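Nucleoporin 53 (Pichia guilliermondii, PDB 3P3D) is probably a structural constituent of the nuclear pore complex, represented here by its RNA-recognition-motif domain, and may bind phospholipid and nucleic acid. Local coordinates at residues A[24-29]-A[79-84]. Residues are numbered along the deposited sequence; the frame is centred on the assembly and turned at random.
Sequences IAYFQE and LLENGA
Phe-27 of helix 20-27 and Glu-81 of the loop before strand 85-86 mark the closest approach of the two backbones, their CA atoms 9.1 Å apart, the segment 79-84 being folded by a type I turn, Leu-79 to Asn-82, and a type II turn, Glu-81 to Ala-84. At that separation only side chains bridge the backbones, and one hydrogen bond links them: Tyr-26 OH donates to Glu-81 OE1 over 2.5 Å. The oxygen sits at the edge of the phenol ring, near its plane, whereas the hydroxyl approaches from above the carboxylate, 75° out of its plane. With CG anti to the backbone N (chi1 172°), Tyr-26 extends across to the loop; the Glu-81 chain, bent at chi2 (-53°), brings its carboxylate to meet it. Nearer the backbone of the same side chain, Glu-81 CB lies 4.1 Å from Phe-27 CZ, a nonpolar contact oblique to that ring. An alanine in place of this glutamate would keep this CB contact but would probably leave the Tyr-26 hydroxyl without its carboxylate mate. Phe-27 is buried, touching Ile-10 and Val-12 on strand 9-13 and Leu-91 and Val-93 on strand 89-95. The contact thus joins the first helix to the loop following helix 72-79, over the helical face of the antiparallel sheet, in the alpha/beta sandwich characteristic of the RRM fold.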
loop_
_atom_site.group_PDB
_atom_site.type_symbol
_atom_site.label_atom_id
_atom_site.label_comp_id
_atom_site.label_asym_id
_atom_site.label_seq_id
_atom_site.Cartn_x
_atom_site.Cartn_y
_atom_site.Cartn_z
ATOM N N ILE A 24 1.647 2.290 5.599
ATOM C CA ILE A 24 0.745 1.142 5.629
ATOM C C ILE A 24 -0.388 1.473 6.576
ATOM O O ILE A 24 -1.543 1.310 6.239
ATOM C CB ILE A 24 1.491 -0.160 6.041
ATOM C CG1 ILE A 24 2.477 -0.569 4.937
ATOM C CG2 ILE A 24 0.506 -1.337 6.271
ATOM C CD1 ILE A 24 3.580 -1.549 5.406
ATOM N N ALA A 25 -0.048 1.987 7.750
ATOM C CA ALA A 25 -1.045 2.347 8.742
ATOM C C ALA A 25 -2.054 3.337 8.186
ATOM O O ALA A 25 -3.268 3.199 8.379
ATOM C CB ALA A 25 -0.370 2.924 9.965
ATOM N N TYR A 26 -1.554 4.349 7.495
ATOM C CA TYR A 26 -2.437 5.328 6.901
ATOM C C TYR A 26 -3.389 4.627 5.927
ATOM O O TYR A 26 -4.591 4.889 5.944
ATOM C CB TYR A 26 -1.616 6.425 6.220
ATOM C CG TYR A 26 -2.419 7.401 5.402
ATOM C CD1 TYR A 26 -3.158 8.420 6.011
ATOM C CD2 TYR A 26 -2.425 7.318 4.026
ATOM C CE1 TYR A 26 -3.894 9.331 5.247
ATOM C CE2 TYR A 26 -3.141 8.210 3.257
ATOM C CZ TYR A 26 -3.863 9.212 3.861
ATOM O OH TYR A 26 -4.565 10.078 3.059
ATOM N N PHE A 27 -2.874 3.701 5.110
ATOM C CA PHE A 27 -3.740 3.089 4.095
ATOM C C PHE A 27 -4.825 2.139 4.636
ATOM O O PHE A 27 -5.762 1.797 3.907
ATOM C CB PHE A 27 -2.922 2.463 2.977
ATOM C CG PHE A 27 -2.490 3.470 1.967
ATOM C CD1 PHE A 27 -1.358 4.241 2.187
ATOM C CD2 PHE A 27 -3.251 3.710 0.848
ATOM C CE1 PHE A 27 -0.983 5.219 1.307
ATOM C CE2 PHE A 27 -2.888 4.690 -0.037
ATOM C CZ PHE A 27 -1.744 5.446 0.188
ATOM N N GLN A 28 -4.732 1.764 5.914
ATOM C CA GLN A 28 -5.816 1.040 6.559
ATOM C C GLN A 28 -7.096 1.869 6.684
ATOM O O GLN A 28 -8.189 1.328 6.791
ATOM C CB GLN A 28 -5.381 0.528 7.937
ATOM C CG GLN A 28 -6.479 -0.188 8.709
ATOM C CD GLN A 28 -5.950 -0.856 9.979
ATOM O OE1 GLN A 28 -5.597 -0.180 10.941
ATOM N NE2 GLN A 28 -5.903 -2.184 9.979
ATOM N N GLU A 29 -6.966 3.179 6.639
ATOM C CA GLU A 29 -8.131 4.058 6.672
ATOM C C GLU A 29 -9.097 3.838 5.503
ATOM O O GLU A 29 -10.235 4.282 5.567
ATOM C CB GLU A 29 -7.676 5.524 6.673
ATOM C CG GLU A 29 -6.961 5.945 7.974
ATOM C CD GLU A 29 -6.539 7.415 7.988
ATOM O OE1 GLU A 29 -7.128 8.242 7.233
ATOM O OE2 GLU A 29 -5.600 7.725 8.761
ATOM N N LEU A 79 -6.789 4.684 -4.172
ATOM C CA LEU A 79 -6.206 5.194 -5.406
ATOM C C LEU A 79 -6.291 6.700 -5.512
ATOM O O LEU A 79 -5.458 7.318 -6.153
ATOM C CB LEU A 79 -6.954 4.600 -6.581
ATOM C CG LEU A 79 -6.143 4.177 -7.789
ATOM C CD1 LEU A 79 -5.013 3.238 -7.395
ATOM C CD2 LEU A 79 -7.140 3.504 -8.733
ATOM N N LEU A 80 -7.317 7.275 -4.896
ATOM C CA LEU A 80 -7.496 8.711 -4.863
ATOM C C LEU A 80 -6.397 9.414 -4.096
ATOM O O LEU A 80 -6.258 10.597 -4.229
ATOM C CB LEU A 80 -8.841 9.083 -4.219
ATOM C CG LEU A 80 -10.153 8.575 -4.821
ATOM C CD1 LEU A 80 -11.338 9.036 -3.963
ATOM C CD2 LEU A 80 -10.297 9.069 -6.244
ATOM N N GLU A 81 -5.634 8.696 -3.276
ATOM C CA GLU A 81 -4.455 9.267 -2.595
ATOM C C GLU A 81 -3.213 9.436 -3.461
ATOM O O GLU A 81 -2.178 9.838 -2.970
ATOM C CB GLU A 81 -4.082 8.424 -1.389
ATOM C CG GLU A 81 -5.086 8.583 -0.248
ATOM C CD GLU A 81 -5.313 10.039 0.109
ATOM O OE1 GLU A 81 -4.366 10.673 0.616
ATOM O OE2 GLU A 81 -6.418 10.552 -0.161
ATOM N N ASN A 82 -3.317 9.125 -4.741
ATOM C CA ASN A 82 -2.218 9.310 -5.653
ATOM C C ASN A 82 -1.821 10.788 -5.767
ATOM O O ASN A 82 -2.614 11.625 -6.205
ATOM C CB ASN A 82 -2.588 8.765 -7.038
ATOM C CG ASN A 82 -1.442 8.847 -8.001
ATOM O OD1 ASN A 82 -0.321 8.438 -7.673
ATOM N ND2 ASN A 82 -1.701 9.394 -9.199
ATOM N N GLY A 83 -0.584 11.085 -5.407
ATOM C CA GLY A 83 -0.115 12.465 -5.400
ATOM C C GLY A 83 -0.238 13.161 -4.054
ATOM O O GLY A 83 0.221 14.279 -3.896
ATOM N N ALA A 84 -0.854 12.523 -3.074
ATOM C CA ALA A 84 -1.026 13.154 -1.793
ATOM C C ALA A 84 0.330 13.349 -1.166
ATOM O O ALA A 84 1.205 12.526 -1.348
ATOM C CB ALA A 84 -1.909 12.281 -0.876
#